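Member of s1p family of ribosomal proteins (Pyrococcus furiosus, PDB 5YH1) binds manganese through its DHH domain, the part of the longer protein crystallised here, and may act as an exonuclease on nucleic acids. Local coordinates at residues A64-Y69 against K255-I260; A264-F269 against K301-K306; G68-V73 against A223-G228. One frame throughout, in Å; residues are numbered along the deposited sequence.

Contact 1. Residues A64-Y69 against K255-I260. With MN (manganese (II) ion), chain F.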
ATOM      1  N   ALA A  64     -11.673  -8.370 -10.147  1.00 23.21           N
ATOM      2  CA  ALA A  64     -10.373  -8.315 -10.808  1.00 24.90           C
ATOM      3  C   ALA A  64      -9.936  -9.667 -11.388  1.00 26.57           C
ATOM      4  O   ALA A  64      -8.812 -10.113 -11.151  1.00 28.73           O
ATOM      5  CB  ALA A  64      -9.310  -7.798  -9.839  1.00 24.76           C
ATOM      6  N   ASP A  65     -10.816 -10.324 -12.138  1.00 26.53           N
ATOM      7  CA  ASP A  65     -10.428 -11.520 -12.879  1.00 25.84           C
ATOM      8  C   ASP A  65     -10.840 -11.391 -14.340  1.00 25.35           C
ATOM      9  O   ASP A  65     -11.366 -10.348 -14.755  1.00 25.36           O
ATOM     10  CB  ASP A  65     -10.964 -12.794 -12.212  1.00 26.20           C
ATOM     11  CG  ASP A  65     -12.476 -12.904 -12.241  1.00 27.90           C
ATOM     12  OD1 ASP A  65     -13.186 -12.006 -12.748  1.00 30.15           O
ATOM     13  OD2 ASP A  65     -12.970 -13.907 -11.705  1.00 29.95           O
ATOM     14  N   THR A  66     -10.574 -12.429 -15.124  1.00 24.51           N
ATOM     15  CA  THR A  66     -10.774 -12.353 -16.558  1.00 24.44           C
ATOM     16  C   THR A  66     -12.204 -11.939 -16.907  1.00 22.59           C
ATOM     17  O   THR A  66     -12.402 -11.013 -17.690  1.00 20.91           O
ATOM     18  CB  THR A  66     -10.378 -13.675 -17.256  1.00 25.67           C
ATOM     19  OG1 THR A  66      -8.951 -13.818 -17.214  1.00 27.82           O
ATOM     20  CG2 THR A  66     -10.825 -13.684 -18.716  1.00 25.81           C
ATOM     21  N   ASP A  67     -13.183 -12.599 -16.298  1.00 22.46           N
ATOM     22  CA  ASP A  67     -14.604 -12.309 -16.568  1.00 23.67           C
ATOM     23  C   ASP A  67     -14.941 -10.864 -16.186  1.00 23.64           C
ATOM     24  O   ASP A  67     -15.568 -10.133 -16.959  1.00 22.93           O
ATOM     25  CB  ASP A  67     -15.486 -13.307 -15.811  1.00 24.25           C
ATOM     26  CG  ASP A  67     -16.978 -13.120 -16.077  1.00 24.88           C
ATOM     27  OD1 ASP A  67     -17.373 -12.987 -17.253  1.00 24.67           O
ATOM     28  OD2 ASP A  67     -17.757 -13.126 -15.093  1.00 24.92           O
ATOM     29  N   GLY A  68     -14.484 -10.443 -15.009  1.00 23.82           N
ATOM     30  CA  GLY A  68     -14.710  -9.071 -14.542  1.00 23.05           C
ATOM     31  C   GLY A  68     -14.043  -7.992 -15.371  1.00 22.38           C
ATOM     32  O   GLY A  68     -14.682  -6.996 -15.710  1.00 22.39           O
ATOM     33  N   TYR A  69     -12.761  -8.174 -15.698  1.00 22.06           N
ATOM     34  CA  TYR A  69     -12.058  -7.220 -16.556  1.00 22.07           C
ATOM     35  C   TYR A  69     -12.748  -7.154 -17.909  1.00 21.85           C
ATOM     36  O   TYR A  69     -12.997  -6.073 -18.449  1.00 21.24           O
ATOM     37  CB  TYR A  69     -10.572  -7.597 -16.748  1.00 22.26           C
ATOM     38  CG  TYR A  69      -9.657  -6.991 -15.703  1.00 22.36           C
ATOM     39  CD1 TYR A  69      -9.131  -5.720 -15.868  1.00 22.50           C
ATOM     40  CD2 TYR A  69      -9.323  -7.685 -14.555  1.00 23.08           C
ATOM     41  CE1 TYR A  69      -8.309  -5.154 -14.901  1.00 22.93           C
ATOM     42  CE2 TYR A  69      -8.489  -7.130 -13.589  1.00 23.27           C
ATOM     43  CZ  TYR A  69      -7.995  -5.865 -13.767  1.00 23.05           C
ATOM     44  OH  TYR A  69      -7.172  -5.309 -12.810  1.00 23.56           O
ATOM     45  N   LYS A 255      -5.203 -19.017 -23.333  1.00 28.27           N
ATOM     46  CA  LYS A 255      -3.949 -18.297 -23.145  1.00 28.94           C
ATOM     47  C   LYS A 255      -4.230 -16.860 -22.740  1.00 27.53           C
ATOM     48  O   LYS A 255      -3.592 -16.340 -21.824  1.00 24.88           O
ATOM     49  CB  LYS A 255      -3.122 -18.279 -24.434  1.00 29.46           C
ATOM     50  CG  LYS A 255      -2.486 -19.597 -24.854  1.00 31.00           C
ATOM     51  CD  LYS A 255      -1.741 -19.359 -26.164  1.00 33.16           C
ATOM     52  CE  LYS A 255      -0.713 -20.423 -26.487  1.00 36.25           C
ATOM     53  NZ  LYS A 255      -1.332 -21.768 -26.492  1.00 38.36           N
ATOM     54  N   ILE A 256      -5.169 -16.225 -23.447  1.00 26.84           N
ATOM     55  CA  ILE A 256      -5.607 -14.865 -23.123  1.00 26.32           C
ATOM     56  C   ILE A 256      -6.111 -14.770 -21.680  1.00 27.39           C
ATOM     57  O   ILE A 256      -5.701 -13.868 -20.934  1.00 26.32           O
ATOM     58  CB  ILE A 256      -6.669 -14.347 -24.112  1.00 26.53           C
ATOM     59  CG1 ILE A 256      -6.015 -14.060 -25.463  1.00 26.98           C
ATOM     60  CG2 ILE A 256      -7.328 -13.067 -23.592  1.00 26.73           C
ATOM     61  CD1 ILE A 256      -6.988 -13.810 -26.598  1.00 27.32           C
ATOM     62  N   ALA A 257      -6.982 -15.693 -21.278  1.00 26.54           N
ATOM     63  CA  ALA A 257      -7.488 -15.684 -19.906  1.00 26.80           C
ATOM     64  C   ALA A 257      -6.359 -15.844 -18.880  1.00 26.69           C
ATOM     65  O   ALA A 257      -6.344 -15.145 -17.853  1.00 25.63           O
ATOM     66  CB  ALA A 257      -8.537 -16.768 -19.699  1.00 26.60           C
ATOM     67  N   GLU A 258      -5.431 -16.760 -19.149  1.00 26.10           N
ATOM     68  CA  GLU A 258      -4.317 -17.002 -18.223  1.00 26.09           C
ATOM     69  C   GLU A 258      -3.406 -15.786 -18.140  1.00 25.20           C
ATOM     70  O   GLU A 258      -2.910 -15.453 -17.064  1.00 25.67           O
ATOM     71  CB  GLU A 258      -3.515 -18.241 -18.616  1.00 27.76           C
ATOM     72  CG  GLU A 258      -4.276 -19.558 -18.444  1.00 29.12           C
ATOM     73  CD  GLU A 258      -4.399 -20.029 -17.000  1.00 30.25           C
ATOM     74  OE1 GLU A 258      -3.851 -19.398 -16.074  1.00 30.27           O
ATOM     75  OE2 GLU A 258      -5.056 -21.060 -16.788  1.00 32.28           O
ATOM     76  N   VAL A 259      -3.196 -15.124 -19.273  1.00 24.47           N
ATOM     77  CA  VAL A 259      -2.407 -13.902 -19.308  1.00 24.14           C
ATOM     78  C   VAL A 259      -3.058 -12.782 -18.492  1.00 24.39           C
ATOM     79  O   VAL A 259      -2.378 -12.107 -17.716  1.00 23.90           O
ATOM     80  CB  VAL A 259      -2.130 -13.435 -20.747  1.00 23.76           C
ATOM     81  CG1 VAL A 259      -1.567 -12.025 -20.768  1.00 24.37           C
ATOM     82  CG2 VAL A 259      -1.156 -14.388 -21.434  1.00 24.13           C
ATOM     83  N   ILE A 260      -4.364 -12.592 -18.650  1.00 24.74           N
ATOM     84  CA  ILE A 260      -5.071 -11.539 -17.904  1.00 25.20           C
ATOM     85  C   ILE A 260      -4.957 -11.748 -16.393  1.00 25.45           C
ATOM     86  O   ILE A 260      -4.612 -10.812 -15.660  1.00 24.89           O
ATOM     87  CB  ILE A 260      -6.549 -11.434 -18.307  1.00 25.10           C
ATOM     88  CG1 ILE A 260      -6.661 -10.883 -19.734  1.00 24.92           C
ATOM     89  CG2 ILE A 260      -7.300 -10.525 -17.342  1.00 25.32           C
ATOM     90  CD1 ILE A 260      -8.018 -11.085 -20.371  1.00 24.91           C
TER
HETATM   91 MN    MN F 805     -17.577 -13.989 -13.171  1.00 42.69          MN
HETATM   92  O   HOH W   1     -15.501 -13.637 -12.655  1.00 30.46           O
HETATM   93  O   HOH W   2     -17.381 -15.324 -11.401  1.00 34.42           O
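Thr-66, in the first turn of helix 66-86, faces Ala-257 of helix 250-267, and their CA atoms lie 5.8 Å apart, a separation that small side chains allow. CG2 of Thr-66 rests 4.0 Å from CB of Ala-257, while its hydroxyl is turned back beside its own backbone N (chi1 -71°). There OG1 lies 3.0 Å from O of Ala-257 and 3.6 Å from CB of Ile-260; its hydrogen bond goes to Asp-261 OD1, just beyond the second segment. Ile-260 crosses Thr-66 at about a right angle, and its CG2 also reaches CB of Tyr-69, a loose contact that extends the apolar seam.

The run Asp-65, Thr-66, Asp-67, Gly-68 matches the DxD-type metal-binding motif of the DHH family. Asp-65 is the N-cap: its OD1 accepts from N of Gly-68 at 3.0 Å, nearly along the C-O axis, and the lack of a side chain on Gly-68 leaves room for that carboxylate. OD2 of Asp-65 takes a bond from a water on the manganese, a second-shell link. Asp-67 has CG anti to its backbone N (chi1 -178°), and its OD2 binds the manganese at 2.1 Å, alongside Asp-137, His-163, Asp-229 and two waters. Its OD1 is hydrogen-bonded to Gly-200 N and Thr-198 OG1, which fix the rotation of the carboxylate.

Contact 2. Residues A264-F269 against K301-K306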
ATOM      1  N   ALA A 264      -2.931  -9.172 -14.056  1.00 25.38           N
ATOM      2  CA  ALA A 264      -3.759  -8.457 -13.070  1.00 26.21           C
ATOM      3  C   ALA A 264      -3.315  -8.716 -11.630  1.00 26.69           C
ATOM      4  O   ALA A 264      -3.516  -7.874 -10.759  1.00 28.38           O
ATOM      5  CB  ALA A 264      -5.234  -8.806 -13.234  1.00 25.65           C
ATOM      6  N   PHE A 265      -2.746  -9.887 -11.379  1.00 27.16           N
ATOM      7  CA  PHE A 265      -2.135 -10.184 -10.091  1.00 27.62           C
ATOM      8  C   PHE A 265      -1.033  -9.169  -9.766  1.00 27.34           C
ATOM      9  O   PHE A 265      -0.926  -8.707  -8.635  1.00 24.89           O
ATOM     10  CB  PHE A 265      -1.571 -11.617 -10.087  1.00 28.07           C
ATOM     11  CG  PHE A 265      -0.836 -11.979  -8.824  1.00 28.82           C
ATOM     12  CD1 PHE A 265      -1.513 -12.533  -7.746  1.00 29.51           C
ATOM     13  CD2 PHE A 265       0.537 -11.770  -8.715  1.00 28.23           C
ATOM     14  CE1 PHE A 265      -0.835 -12.868  -6.580  1.00 29.50           C
ATOM     15  CE2 PHE A 265       1.216 -12.088  -7.547  1.00 28.72           C
ATOM     16  CZ  PHE A 265       0.529 -12.639  -6.480  1.00 28.66           C
ATOM     17  N   TYR A 266      -0.233  -8.812 -10.766  1.00 27.01           N
ATOM     18  CA  TYR A 266       0.900  -7.921 -10.549  1.00 27.67           C
ATOM     19  C   TYR A 266       0.550  -6.433 -10.584  1.00 29.60           C
ATOM     20  O   TYR A 266       1.178  -5.650  -9.876  1.00 30.82           O
ATOM     21  CB  TYR A 266       2.034  -8.232 -11.527  1.00 27.59           C
ATOM     22  CG  TYR A 266       2.723  -9.545 -11.232  1.00 26.95           C
ATOM     23  CD1 TYR A 266       3.683  -9.650 -10.216  1.00 26.48           C
ATOM     24  CD2 TYR A 266       2.409 -10.687 -11.954  1.00 27.09           C
ATOM     25  CE1 TYR A 266       4.311 -10.860  -9.946  1.00 26.86           C
ATOM     26  CE2 TYR A 266       3.038 -11.894 -11.694  1.00 27.37           C
ATOM     27  CZ  TYR A 266       3.985 -11.979 -10.697  1.00 27.46           C
ATOM     28  OH  TYR A 266       4.590 -13.195 -10.466  1.00 28.32           O
ATOM     29  N   TRP A 267      -0.433  -6.021 -11.383  1.00 29.15           N
ATOM     30  CA  TRP A 267      -0.791  -4.609 -11.384  1.00 29.39           C
ATOM     31  C   TRP A 267      -1.818  -4.248 -10.297  1.00 31.25           C
ATOM     32  O   TRP A 267      -2.097  -3.079 -10.098  1.00 28.98           O
ATOM     33  CB  TRP A 267      -1.180  -4.096 -12.784  1.00 29.20           C
ATOM     34  CG  TRP A 267      -2.483  -4.535 -13.373  1.00 28.99           C
ATOM     35  CD1 TRP A 267      -3.704  -4.525 -12.771  1.00 30.44           C
ATOM     36  CD2 TRP A 267      -2.710  -4.967 -14.726  1.00 28.79           C
ATOM     37  NE1 TRP A 267      -4.674  -4.970 -13.648  1.00 31.22           N
ATOM     38  CE2 TRP A 267      -4.092  -5.245 -14.855  1.00 29.33           C
ATOM     39  CE3 TRP A 267      -1.881  -5.160 -15.835  1.00 28.42           C
ATOM     40  CZ2 TRP A 267      -4.659  -5.716 -16.043  1.00 28.71           C
ATOM     41  CZ3 TRP A 267      -2.451  -5.625 -17.023  1.00 27.83           C
ATOM     42  CH2 TRP A 267      -3.823  -5.900 -17.111  1.00 28.15           C
ATOM     43  N   LYS A 268      -2.385  -5.259  -9.634  1.00 34.81           N
ATOM     44  CA  LYS A 268      -3.142  -5.095  -8.377  1.00 39.40           C
ATOM     45  C   LYS A 268      -4.337  -4.113  -8.453  1.00 39.44           C
ATOM     46  O   LYS A 268      -5.350  -4.411  -9.086  1.00 38.00           O
ATOM     47  CB  LYS A 268      -2.180  -4.704  -7.241  1.00 43.23           C
ATOM     48  CG  LYS A 268      -1.335  -5.848  -6.698  1.00 47.20           C
ATOM     49  CD  LYS A 268      -0.258  -5.350  -5.733  1.00 51.01           C
ATOM     50  CE  LYS A 268      -0.821  -4.774  -4.432  1.00 55.91           C
ATOM     51  NZ  LYS A 268      -0.956  -5.782  -3.338  1.00 60.02           N
ATOM     52  N   PHE A 269      -4.206  -2.939  -7.837  1.00 39.91           N
ATOM     53  CA  PHE A 269      -5.315  -1.987  -7.749  1.00 40.75           C
ATOM     54  C   PHE A 269      -5.403  -1.104  -8.994  1.00 37.24           C
ATOM     55  O   PHE A 269      -6.410  -0.428  -9.213  1.00 35.83           O
ATOM     56  CB  PHE A 269      -5.178  -1.111  -6.498  1.00 46.05           C
ATOM     57  CG  PHE A 269      -5.010  -1.893  -5.219  1.00 50.87           C
ATOM     58  CD1 PHE A 269      -6.050  -2.684  -4.727  1.00 52.13           C
ATOM     59  CD2 PHE A 269      -3.811  -1.828  -4.495  1.00 54.99           C
ATOM     60  CE1 PHE A 269      -5.900  -3.402  -3.548  1.00 54.53           C
ATOM     61  CE2 PHE A 269      -3.654  -2.546  -3.314  1.00 57.06           C
ATOM     62  CZ  PHE A 269      -4.700  -3.335  -2.841  1.00 57.67           C
ATOM     63  N   LYS A 301       2.928 -20.169 -18.193  1.00 30.30           N
ATOM     64  CA  LYS A 301       2.893 -21.615 -18.241  1.00 30.99           C
ATOM     65  C   LYS A 301       4.046 -22.219 -17.466  1.00 29.77           C
ATOM     66  O   LYS A 301       3.872 -23.213 -16.764  1.00 28.85           O
ATOM     67  CB  LYS A 301       2.945 -22.096 -19.694  1.00 33.74           C
ATOM     68  CG  LYS A 301       2.948 -23.603 -19.848  1.00 37.21           C
ATOM     69  CD  LYS A 301       3.111 -23.994 -21.307  1.00 42.93           C
ATOM     70  CE  LYS A 301       2.746 -25.454 -21.515  1.00 46.47           C
ATOM     71  NZ  LYS A 301       3.338 -25.999 -22.764  1.00 50.42           N
ATOM     72  N   GLU A 302       5.230 -21.640 -17.614  1.00 29.60           N
ATOM     73  CA  GLU A 302       6.401 -22.159 -16.924  1.00 32.11           C
ATOM     74  C   GLU A 302       6.274 -22.007 -15.406  1.00 29.69           C
ATOM     75  O   GLU A 302       6.631 -22.922 -14.663  1.00 28.01           O
ATOM     76  CB  GLU A 302       7.677 -21.476 -17.420  1.00 36.39           C
ATOM     77  CG  GLU A 302       8.952 -22.107 -16.873  1.00 41.84           C
ATOM     78  CD  GLU A 302      10.203 -21.415 -17.378  1.00 48.17           C
ATOM     79  OE1 GLU A 302      10.293 -20.172 -17.276  1.00 54.53           O
ATOM     80  OE2 GLU A 302      11.104 -22.116 -17.879  1.00 56.01           O
ATOM     81  N   LYS A 303       5.764 -20.869 -14.940  1.00 28.38           N
ATOM     82  CA  LYS A 303       5.533 -20.691 -13.499  1.00 28.92           C
ATOM     83  C   LYS A 303       4.577 -21.733 -12.946  1.00 28.17           C
ATOM     84  O   LYS A 303       4.824 -22.307 -11.890  1.00 27.71           O
ATOM     85  CB  LYS A 303       4.952 -19.321 -13.189  1.00 30.00           C
ATOM     86  CG  LYS A 303       5.929 -18.177 -13.314  1.00 31.53           C
ATOM     87  CD  LYS A 303       5.236 -16.886 -12.923  1.00 32.23           C
ATOM     88  CE  LYS A 303       6.120 -15.695 -13.206  1.00 32.09           C
ATOM     89  NZ  LYS A 303       5.572 -14.445 -12.612  1.00 31.93           N
ATOM     90  N   GLN A 304       3.480 -21.976 -13.654  1.00 28.63           N
ATOM     91  CA  GLN A 304       2.504 -22.963 -13.188  1.00 29.03           C
ATOM     92  C   GLN A 304       3.103 -24.368 -13.132  1.00 29.72           C
ATOM     93  O   GLN A 304       2.908 -25.081 -12.155  1.00 29.92           O
ATOM     94  CB  GLN A 304       1.243 -22.933 -14.051  1.00 29.12           C
ATOM     95  CG  GLN A 304       0.447 -21.645 -13.890  1.00 30.05           C
ATOM     96  CD  GLN A 304      -0.875 -21.659 -14.638  1.00 30.19           C
ATOM     97  OE1 GLN A 304      -1.332 -22.701 -15.078  1.00 31.25           O
ATOM     98  NE2 GLN A 304      -1.496 -20.496 -14.776  1.00 30.78           N
ATOM     99  N   GLU A 305       3.841 -24.760 -14.170  1.00 30.81           N
ATOM    100  CA  GLU A 305       4.478 -26.080 -14.198  1.00 32.29           C
ATOM    101  C   GLU A 305       5.512 -26.253 -13.095  1.00 30.95           C
ATOM    102  O   GLU A 305       5.576 -27.305 -12.462  1.00 30.74           O
ATOM    103  CB  GLU A 305       5.145 -26.331 -15.552  1.00 33.75           C
ATOM    104  CG  GLU A 305       4.139 -26.573 -16.654  1.00 37.05           C
ATOM    105  CD  GLU A 305       4.767 -26.661 -18.029  1.00 40.18           C
ATOM    106  OE1 GLU A 305       5.915 -26.196 -18.226  1.00 41.98           O
ATOM    107  OE2 GLU A 305       4.088 -27.195 -18.924  1.00 45.70           O
ATOM    108  N   LYS A 306       6.319 -25.218 -12.883  1.00 31.18           N
ATOM    109  CA  LYS A 306       7.344 -25.224 -11.834  1.00 32.33           C
ATOM    110  C   LYS A 306       6.707 -25.387 -10.464  1.00 30.35           C
ATOM    111  O   LYS A 306       7.124 -26.233  -9.677  1.00 29.61           O
ATOM    112  CB  LYS A 306       8.139 -23.910 -11.832  1.00 34.53           C
ATOM    113  CG  LYS A 306       9.628 -24.060 -12.056  1.00 37.62           C
ATOM    114  CD  LYS A 306       9.974 -24.000 -13.541  1.00 38.67           C
TER
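A single hydrogen bond between Tyr-266 and Lys-303 makes this a sparse surface contact, joining the end of helix 250-267 to the long helix 286-311, away from the metal site. NZ of Lys-303 donates to OH of Tyr-266 at 2.7 Å. The two side chains approach from opposite directions, and a long residue is needed on both sides because the helices stand well apart here. Lys-303 covers its share with a fully extended chain beyond CG, which carries the amine to the phenol. NZ comes in obliquely to the ring, 3.5 Å from CZ of Tyr-266.

The amine has further partners: it is also hydrogen-bonded to NE2 of His-262, one turn before Tyr-266, and to a bound glycerol, probably from the crystallisation liquor. The tyrosine ring is braced by its neighbour in sequence, since Phe-265 places CD2 over the centre of one face, 3.7 Å above the plane of the Tyr-266 ring. Just after this, Lys-268 takes a positive phi and ends the helix.

Tyr-340, in a loop, packs on both Tyr-266 and Lys-303, while Leu-113 of the second subunit lies against Tyr-266 and Trp-267; beside Lys-303, Gln-304 turns to helix 343-358.

Contact 3. Residues G68-V73 against A223-G228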
ATOM      1  N   GLY A  68     -14.484 -10.443 -15.009  1.00 23.82           N
ATOM      2  CA  GLY A  68     -14.710  -9.071 -14.542  1.00 23.05           C
ATOM      3  C   GLY A  68     -14.043  -7.992 -15.371  1.00 22.38           C
ATOM      4  O   GLY A  68     -14.682  -6.996 -15.710  1.00 22.39           O
ATOM      5  N   TYR A  69     -12.761  -8.174 -15.698  1.00 22.06           N
ATOM      6  CA  TYR A  69     -12.058  -7.220 -16.556  1.00 22.07           C
ATOM      7  C   TYR A  69     -12.748  -7.154 -17.909  1.00 21.85           C
ATOM      8  O   TYR A  69     -12.997  -6.073 -18.449  1.00 21.24           O
ATOM      9  CB  TYR A  69     -10.572  -7.597 -16.748  1.00 22.26           C
ATOM     10  CG  TYR A  69      -9.657  -6.991 -15.703  1.00 22.36           C
ATOM     11  CD1 TYR A  69      -9.131  -5.720 -15.868  1.00 22.50           C
ATOM     12  CD2 TYR A  69      -9.323  -7.685 -14.555  1.00 23.08           C
ATOM     13  CE1 TYR A  69      -8.309  -5.154 -14.901  1.00 22.93           C
ATOM     14  CE2 TYR A  69      -8.489  -7.130 -13.589  1.00 23.27           C
ATOM     15  CZ  TYR A  69      -7.995  -5.865 -13.767  1.00 23.05           C
ATOM     16  OH  TYR A  69      -7.172  -5.309 -12.810  1.00 23.56           O
ATOM     17  N   THR A  70     -13.050  -8.317 -18.468  1.00 22.05           N
ATOM     18  CA  THR A  70     -13.691  -8.353 -19.786  1.00 23.14           C
ATOM     19  C   THR A  70     -15.015  -7.581 -19.763  1.00 22.46           C
ATOM     20  O   THR A  70     -15.287  -6.764 -20.642  1.00 22.16           O
ATOM     21  CB  THR A  70     -13.897  -9.799 -20.261  1.00 22.86           C
ATOM     22  OG1 THR A  70     -12.639 -10.472 -20.240  1.00 22.71           O
ATOM     23  CG2 THR A  70     -14.444  -9.831 -21.673  1.00 23.62           C
ATOM     24  N   ALA A  71     -15.809  -7.816 -18.726  1.00 23.27           N
ATOM     25  CA  ALA A  71     -17.093  -7.136 -18.555  1.00 23.31           C
ATOM     26  C   ALA A  71     -16.906  -5.634 -18.415  1.00 23.64           C
ATOM     27  O   ALA A  71     -17.572  -4.847 -19.088  1.00 24.21           O
ATOM     28  CB  ALA A  71     -17.816  -7.689 -17.339  1.00 24.00           C
ATOM     29  N   GLY A  72     -15.976  -5.233 -17.559  1.00 23.82           N
ATOM     30  CA  GLY A  72     -15.708  -3.818 -17.362  1.00 23.54           C
ATOM     31  C   GLY A  72     -15.244  -3.130 -18.623  1.00 23.89           C
ATOM     32  O   GLY A  72     -15.694  -2.014 -18.937  1.00 23.61           O
ATOM     33  N   VAL A  73     -14.351  -3.788 -19.361  1.00 23.86           N
ATOM     34  CA  VAL A  73     -13.794  -3.185 -20.574  1.00 25.24           C
ATOM     35  C   VAL A  73     -14.841  -3.144 -21.690  1.00 24.63           C
ATOM     36  O   VAL A  73     -14.886  -2.187 -22.458  1.00 25.14           O
ATOM     37  CB  VAL A  73     -12.488  -3.889 -21.031  1.00 25.70           C
ATOM     38  CG1 VAL A  73     -12.008  -3.337 -22.366  1.00 25.86           C
ATOM     39  CG2 VAL A  73     -11.415  -3.702 -19.979  1.00 25.97           C
ATOM     40  N   ALA A 223     -16.725 -14.685 -25.374  1.00 23.29           N
ATOM     41  CA  ALA A 223     -15.947 -15.916 -25.472  1.00 23.48           C
ATOM     42  C   ALA A 223     -14.756 -15.912 -24.525  1.00 22.91           C
ATOM     43  O   ALA A 223     -14.449 -16.934 -23.912  1.00 23.26           O
ATOM     44  CB  ALA A 223     -15.474 -16.135 -26.907  1.00 24.00           C
ATOM     45  N   ILE A 224     -14.081 -14.770 -24.416  1.00 23.00           N
ATOM     46  CA  ILE A 224     -12.956 -14.622 -23.474  1.00 23.25           C
ATOM     47  C   ILE A 224     -13.458 -14.751 -22.029  1.00 23.24           C
ATOM     48  O   ILE A 224     -12.920 -15.526 -21.240  1.00 23.20           O
ATOM     49  CB  ILE A 224     -12.206 -13.286 -23.698  1.00 23.12           C
ATOM     50  CG1 ILE A 224     -11.524 -13.286 -25.064  1.00 23.29           C
ATOM     51  CG2 ILE A 224     -11.136 -13.082 -22.638  1.00 23.43           C
ATOM     52  CD1 ILE A 224     -10.979 -11.951 -25.509  1.00 23.31           C
ATOM     53  N   ALA A 225     -14.527 -14.026 -21.708  1.00 23.73           N
ATOM     54  CA  ALA A 225     -15.096 -14.030 -20.356  1.00 23.69           C
ATOM     55  C   ALA A 225     -15.533 -15.419 -19.925  1.00 24.96           C
ATOM     56  O   ALA A 225     -15.199 -15.866 -18.819  1.00 24.58           O
ATOM     57  CB  ALA A 225     -16.262 -13.063 -20.282  1.00 24.10           C
ATOM     58  N   GLY A 226     -16.263 -16.109 -20.810  1.00 25.15           N
ATOM     59  CA  GLY A 226     -16.715 -17.482 -20.548  1.00 24.04           C
ATOM     60  C   GLY A 226     -15.584 -18.476 -20.379  1.00 24.13           C
ATOM     61  O   GLY A 226     -15.683 -19.412 -19.589  1.00 23.70           O
ATOM     62  N   THR A 227     -14.499 -18.271 -21.123  1.00 24.33           N
ATOM     63  CA  THR A 227     -13.302 -19.091 -20.959  1.00 25.00           C
ATOM     64  C   THR A 227     -12.711 -18.858 -19.574  1.00 25.56           C
ATOM     65  O   THR A 227     -12.427 -19.806 -18.847  1.00 25.41           O
ATOM     66  CB  THR A 227     -12.260 -18.791 -22.054  1.00 25.01           C
ATOM     67  OG1 THR A 227     -12.852 -19.029 -23.339  1.00 23.75           O
ATOM     68  CG2 THR A 227     -11.030 -19.662 -21.886  1.00 25.05           C
ATOM     69  N   GLY A 228     -12.573 -17.595 -19.191  1.00 26.85           N
ATOM     70  CA  GLY A 228     -12.071 -17.255 -17.856  1.00 26.13           C
ATOM     71  C   GLY A 228     -12.843 -17.915 -16.731  1.00 26.30           C
ATOM     72  O   GLY A 228     -12.250 -18.496 -15.827  1.00 24.93           O
TER
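With chi1 of -55°, Thr-70 sets its methyl CG2 anti to the backbone N and its hydroxyl beside that N; this turns the methyl to Ala-225 and the oxygen to Ile-224. CG2 of Thr-70 is 4.0 Å from CB of Ala-225, and OG1 of Thr-70 is 3.8 Å from CG2 of Ile-224, whose side chain crosses that of Thr-70 at about a right angle. These are van der Waals contacts alone. The polar need of the buried hydroxyl is met within its own helix, by a hydrogen bond to the carbonyl O of Thr-66.

Small residues suit this place: the CA atoms of Thr-70 and Ala-225 are 5.9 Å apart, and the short methyl of Ala-225 lets the backbones come this close.

Leu-280, in a loop, covers both Thr-70 and Ile-224. Helix 234-245 backs Ala-223, Leu-253 of helix 250-267 touches Ile-224, and helix 66-86 itself follows strand 58-63 of the parallel five-stranded sheet.

Overall arrangement
Contacts 1 and 3 lie only 6 Å apart, centre to centre, and both start from helix 66-86, which uses one side, Thr-66 and then Thr-70 a turn later, to meet helices 250-267 and 221-229. Asp-67 OD1 lies 3.2 Å from CB of Ala-225, so this packing adjoins the manganese. Contact 2 lies 11 Å from contact 1 and 18 Å from contact 3, towards the surface and the second subunit. It shares helix 250-267 with contact 1, and Tyr-69 OH to Trp-267 NE1 at 2.7 Å is a probable hydrogen bond between them. Along the chain, helices 221-229 and 250-267 come later to pack on the early metal-binding motif, and 286-311 joins from outside through 250-267.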